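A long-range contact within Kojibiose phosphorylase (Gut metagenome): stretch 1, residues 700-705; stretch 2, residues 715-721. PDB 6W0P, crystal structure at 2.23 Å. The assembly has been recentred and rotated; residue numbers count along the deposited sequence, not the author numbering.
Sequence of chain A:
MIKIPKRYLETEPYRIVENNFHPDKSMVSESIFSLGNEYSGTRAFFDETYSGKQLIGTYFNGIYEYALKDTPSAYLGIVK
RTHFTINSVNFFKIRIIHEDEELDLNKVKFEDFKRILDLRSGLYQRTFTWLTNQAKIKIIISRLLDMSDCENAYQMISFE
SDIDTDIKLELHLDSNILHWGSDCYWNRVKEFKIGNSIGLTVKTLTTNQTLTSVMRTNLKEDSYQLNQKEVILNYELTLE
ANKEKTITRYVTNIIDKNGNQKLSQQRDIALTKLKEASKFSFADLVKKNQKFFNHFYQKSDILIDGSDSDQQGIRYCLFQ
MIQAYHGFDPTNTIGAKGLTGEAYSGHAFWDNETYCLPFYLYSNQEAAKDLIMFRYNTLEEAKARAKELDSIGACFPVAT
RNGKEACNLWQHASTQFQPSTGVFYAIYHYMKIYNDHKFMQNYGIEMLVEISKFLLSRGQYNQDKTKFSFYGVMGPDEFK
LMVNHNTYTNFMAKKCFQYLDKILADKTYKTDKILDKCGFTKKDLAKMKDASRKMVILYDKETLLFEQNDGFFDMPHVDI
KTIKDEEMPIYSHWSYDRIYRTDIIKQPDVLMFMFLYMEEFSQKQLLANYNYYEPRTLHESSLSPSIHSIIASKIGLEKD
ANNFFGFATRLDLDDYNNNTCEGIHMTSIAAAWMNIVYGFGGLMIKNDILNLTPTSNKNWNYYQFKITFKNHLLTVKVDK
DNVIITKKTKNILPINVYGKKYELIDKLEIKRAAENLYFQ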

ATOM      1  N   TRP A 700      22.863   9.280 -40.095  1.00 36.57           N
ATOM      2  CA  TRP A 700      22.150   8.875 -41.340  1.00 35.89           C
ATOM      3  C   TRP A 700      22.489   9.834 -42.492  1.00 36.38           C
ATOM      4  O   TRP A 700      22.319  11.057 -42.322  1.00 35.08           O
ATOM      5  CB  TRP A 700      20.628   8.819 -41.149  1.00 34.66           C
ATOM      6  CG  TRP A 700      20.113   7.993 -40.011  1.00 34.25           C
ATOM      7  CD1 TRP A 700      20.726   6.938 -39.409  1.00 33.89           C
ATOM      8  CD2 TRP A 700      18.830   8.129 -39.369  1.00 33.79           C
ATOM      9  NE1 TRP A 700      19.939   6.448 -38.407  1.00 33.72           N
ATOM     10  CE2 TRP A 700      18.767   7.147 -38.361  1.00 33.76           C
ATOM     11  CE3 TRP A 700      17.741   8.984 -39.538  1.00 33.24           C
ATOM     12  CZ2 TRP A 700      17.653   6.985 -37.535  1.00 33.74           C
ATOM     13  CZ3 TRP A 700      16.649   8.839 -38.713  1.00 34.05           C
ATOM     14  CH2 TRP A 700      16.610   7.859 -37.710  1.00 33.63           C
ATOM     15  N   ASN A 701      22.820   9.275 -43.656  1.00 37.13           N
ATOM     16  CA  ASN A 701      22.985  10.012 -44.942  1.00 37.57           C
ATOM     17  C   ASN A 701      21.635  10.602 -45.342  1.00 35.98           C
ATOM     18  O   ASN A 701      21.575  11.782 -45.608  1.00 36.34           O
ATOM     19  CB  ASN A 701      23.513   9.103 -46.055  1.00 39.47           C
ATOM     20  CG  ASN A 701      24.881   8.554 -45.721  1.00 41.10           C
ATOM     21  OD1 ASN A 701      25.691   9.278 -45.127  1.00 42.56           O
ATOM     22  ND2 ASN A 701      25.130   7.292 -46.069  1.00 41.94           N
ATOM     23  N   TYR A 702      20.576   9.808 -45.304  1.00 34.43           N
ATOM     24  CA  TYR A 702      19.196  10.285 -45.509  1.00 33.82           C
ATOM     25  C   TYR A 702      18.248   9.412 -44.701  1.00 33.31           C
ATOM     26  O   TYR A 702      18.628   8.305 -44.285  1.00 34.10           O
ATOM     27  CB  TYR A 702      18.870  10.354 -47.003  1.00 34.44           C
ATOM     28  CG  TYR A 702      18.667   9.065 -47.766  1.00 35.06           C
ATOM     29  CD1 TYR A 702      17.508   8.309 -47.613  1.00 35.13           C
ATOM     30  CD2 TYR A 702      19.593   8.637 -48.721  1.00 35.55           C
ATOM     31  CE1 TYR A 702      17.305   7.138 -48.333  1.00 35.48           C
ATOM     32  CE2 TYR A 702      19.396   7.482 -49.465  1.00 35.09           C
ATOM     33  CZ  TYR A 702      18.248   6.736 -49.268  1.00 36.20           C
ATOM     34  OH  TYR A 702      18.020   5.611 -50.003  1.00 38.96           O
ATOM     35  N   TYR A 703      17.047   9.923 -44.461  1.00 32.08           N
ATOM     36  CA  TYR A 703      15.888   9.125 -44.010  1.00 31.24           C
ATOM     37  C   TYR A 703      14.687   9.544 -44.850  1.00 31.07           C
ATOM     38  O   TYR A 703      14.661  10.682 -45.406  1.00 30.87           O
ATOM     39  CB  TYR A 703      15.623   9.302 -42.513  1.00 30.91           C
ATOM     40  CG  TYR A 703      15.348  10.718 -42.087  1.00 31.41           C
ATOM     41  CD1 TYR A 703      16.369  11.582 -41.744  1.00 31.62           C
ATOM     42  CD2 TYR A 703      14.049  11.193 -42.007  1.00 31.83           C
ATOM     43  CE1 TYR A 703      16.109  12.892 -41.365  1.00 32.05           C
ATOM     44  CE2 TYR A 703      13.767  12.488 -41.605  1.00 31.43           C
ATOM     45  CZ  TYR A 703      14.802  13.343 -41.287  1.00 31.53           C
ATOM     46  OH  TYR A 703      14.519  14.619 -40.902  1.00 31.77           O
ATOM     47  N   GLN A 704      13.698   8.658 -44.909  1.00 30.09           N
ATOM     48  CA  GLN A 704      12.453   8.901 -45.669  1.00 29.62           C
ATOM     49  C   GLN A 704      11.316   8.280 -44.879  1.00 28.75           C
ATOM     50  O   GLN A 704      11.479   7.114 -44.464  1.00 28.17           O
ATOM     51  CB  GLN A 704      12.572   8.325 -47.081  1.00 30.14           C
ATOM     52  CG  GLN A 704      11.339   8.513 -47.959  1.00 30.18           C
ATOM     53  CD  GLN A 704      11.584   7.935 -49.331  1.00 30.70           C
ATOM     54  OE1 GLN A 704      12.260   8.528 -50.168  1.00 32.20           O
ATOM     55  NE2 GLN A 704      11.055   6.755 -49.568  1.00 30.27           N
ATOM     56  N   PHE A 705      10.240   9.040 -44.679  1.00 27.96           N
ATOM     57  CA  PHE A 705       9.001   8.576 -44.017  1.00 28.03           C
ATOM     58  C   PHE A 705       7.808   8.870 -44.922  1.00 28.55           C
ATOM     59  O   PHE A 705       7.946   9.701 -45.840  1.00 28.71           O
ATOM     60  CB  PHE A 705       8.838   9.183 -42.626  1.00 27.22           C
ATOM     61  CG  PHE A 705       8.685  10.679 -42.554  1.00 27.42           C
ATOM     62  CD1 PHE A 705       7.435  11.273 -42.625  1.00 27.53           C
ATOM     63  CD2 PHE A 705       9.782  11.483 -42.298  1.00 27.46           C
ATOM     64  CE1 PHE A 705       7.300  12.651 -42.530  1.00 27.78           C
ATOM     65  CE2 PHE A 705       9.645  12.861 -42.205  1.00 27.82           C
ATOM     66  CZ  PHE A 705       8.405  13.439 -42.317  1.00 27.75           C
ATOM     67  N   THR A 715       5.247  11.287 -49.275  1.00 29.57           N
ATOM     68  CA  THR A 715       6.636  10.792 -49.129  1.00 29.21           C
ATOM     69  C   THR A 715       7.575  11.982 -48.923  1.00 29.50           C
ATOM     70  O   THR A 715       7.619  12.873 -49.787  1.00 29.26           O
ATOM     71  CB  THR A 715       7.079   9.959 -50.336  1.00 29.44           C
ATOM     72  OG1 THR A 715       6.168   8.876 -50.531  1.00 29.44           O
ATOM     73  CG2 THR A 715       8.475   9.410 -50.176  1.00 29.51           C
ATOM     74  N   VAL A 716       8.304  11.950 -47.812  1.00 29.28           N
ATOM     75  CA  VAL A 716       9.237  12.997 -47.359  1.00 29.77           C
ATOM     76  C   VAL A 716      10.596  12.337 -47.239  1.00 30.58           C
ATOM     77  O   VAL A 716      10.748  11.512 -46.349  1.00 29.65           O
ATOM     78  CB  VAL A 716       8.798  13.633 -46.031  1.00 29.59           C
ATOM     79  CG1 VAL A 716       9.782  14.704 -45.606  1.00 29.30           C
ATOM     80  CG2 VAL A 716       7.381  14.187 -46.087  1.00 29.70           C
ATOM     81  N   LYS A 717      11.527  12.725 -48.115  1.00 32.18           N
ATOM     82  CA  LYS A 717      12.948  12.314 -48.089  1.00 32.84           C
ATOM     83  C   LYS A 717      13.799  13.506 -47.641  1.00 32.27           C
ATOM     84  O   LYS A 717      13.689  14.566 -48.265  1.00 31.94           O
ATOM     85  CB  LYS A 717      13.388  11.814 -49.471  1.00 34.28           C
ATOM     86  CG  LYS A 717      14.809  11.270 -49.515  1.00 35.58           C
ATOM     87  CD  LYS A 717      15.182  10.687 -50.846  1.00 37.72           C
ATOM     88  CE  LYS A 717      16.665  10.386 -50.903  1.00 40.25           C
ATOM     89  NZ  LYS A 717      17.027   9.555 -52.076  1.00 41.89           N
ATOM     90  N   VAL A 718      14.642  13.302 -46.632  1.00 32.01           N
ATOM     91  CA  VAL A 718      15.554  14.333 -46.061  1.00 33.04           C
ATOM     92  C   VAL A 718      17.001  13.841 -46.189  1.00 34.45           C
ATOM     93  O   VAL A 718      17.305  12.794 -45.619  1.00 33.77           O
ATOM     94  CB  VAL A 718      15.177  14.634 -44.605  1.00 32.14           C
ATOM     95  CG1 VAL A 718      15.992  15.786 -44.036  1.00 32.64           C
ATOM     96  CG2 VAL A 718      13.689  14.899 -44.482  1.00 31.79           C
ATOM     97  N   ASP A 719      17.832  14.545 -46.963  1.00 37.23           N
ATOM     98  CA  ASP A 719      19.309  14.309 -47.035  1.00 40.57           C
ATOM     99  C   ASP A 719      20.020  15.568 -46.532  1.00 42.71           C
ATOM    100  O   ASP A 719      19.342  16.408 -45.900  1.00 42.52           O
ATOM    101  CB  ASP A 719      19.782  13.832 -48.416  1.00 40.65           C
ATOM    102  CG  ASP A 719      19.654  14.828 -49.559  1.00 41.50           C
ATOM    103  OD1 ASP A 719      19.677  16.036 -49.307  1.00 42.98           O
ATOM    104  OD2 ASP A 719      19.520  14.380 -50.702  1.00 43.02           O
ATOM    105  N   LYS A 720      21.332  15.684 -46.760  1.00 46.79           N
ATOM    106  CA  LYS A 720      22.141  16.808 -46.215  1.00 50.73           C
ATOM    107  C   LYS A 720      21.720  18.128 -46.903  1.00 49.39           C
ATOM    108  O   LYS A 720      21.651  19.155 -46.199  1.00 46.98           O
ATOM    109  CB  LYS A 720      23.642  16.499 -46.339  1.00 55.38           C
ATOM    110  CG  LYS A 720      24.240  16.637 -47.739  1.00 60.92           C
ATOM    111  CD  LYS A 720      25.638  16.022 -47.945  1.00 64.14           C
ATOM    112  CE  LYS A 720      26.772  16.996 -47.677  1.00 66.32           C
ATOM    113  NZ  LYS A 720      28.099  16.359 -47.861  1.00 67.11           N
ATOM    114  N   ASP A 721      21.404  18.086 -48.207  1.00 48.08           N
ATOM    115  CA  ASP A 721      21.249  19.278 -49.089  1.00 48.50           C
ATOM    116  C   ASP A 721      19.776  19.600 -49.358  1.00 46.03           C
ATOM    117  O   ASP A 721      19.503  20.760 -49.607  1.00 47.11           O
ATOM    118  CB  ASP A 721      21.929  19.057 -50.442  1.00 50.47           C
ATOM    119  CG  ASP A 721      23.383  18.619 -50.333  1.00 53.36           C
ATOM    120  OD1 ASP A 721      24.086  19.142 -49.427  1.00 55.32           O
ATOM    121  OD2 ASP A 721      23.797  17.745 -51.136  1.00 53.63           O
TER

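Lys-717 reaches diagonally across the strands to lie over the face of the Tyr-702 ring, two residues before its own bridge partner, Gln-704. With all four chi angles near t, its extended chain brings NZ to 4.2 Å from the ring centroid, 13° off the normal, a cation-pi contact; CE, 3.9 Å from the same centroid, adds a CH-pi contact. A long aliphatic chain ending in a charge suits this partly exposed site, where the last methylene, CE, packs on the ring and the ammonium remains over its π cloud.

Along the backbone, the strands run antiparallel at 169°. Tyr-703 and Val-718 form one hydrogen-bonded pair (Tyr-703 N to Val-718 O, 3.1 Å; Val-718 N to Tyr-703 O, 2.9 Å), and Phe-705 and Val-716 repeat it (Phe-705 N to Val-716 O, 3.0 Å; Val-716 N to Phe-705 O, 3.0 Å). Between them, Gln-704 faces Lys-717 in a non-hydrogen-bonded pair, and a CA-H...O contact from Gln-704 CA to Val-716 O, 3.2 Å, supplements the ladder.

The buried face carries Tyr-703, Phe-705, Val-716 and Val-718. Both aromatic residues adopt chi1 p, which swings their rings over the valines opposite: Val-718 CB sits 3.9 Å from the centroid of the Tyr-703 ring, and Val-716 CB the same distance from that of Phe-705. The compact, branched valines, both t, fit under these flat surfaces without polar atoms to satisfy, while the Tyr-703 hydroxyl is hydrogen-bonded elsewhere in the structure.

On the other face, the extended Gln-704 packs its CD against Thr-715 CG2 at 3.5 Å and its OE1 near Lys-717 CB, also 3.5 Å; its long chain suits this partly exposed side, and Thr-715 offers a methyl. Tyr-702 CB also meets Asp-719 CB at 3.9 Å, while Asp-719 OD1 accepts a hydrogen bond from Asp-721 N (2.9 Å). The contact buries 544 Å², both sides summed.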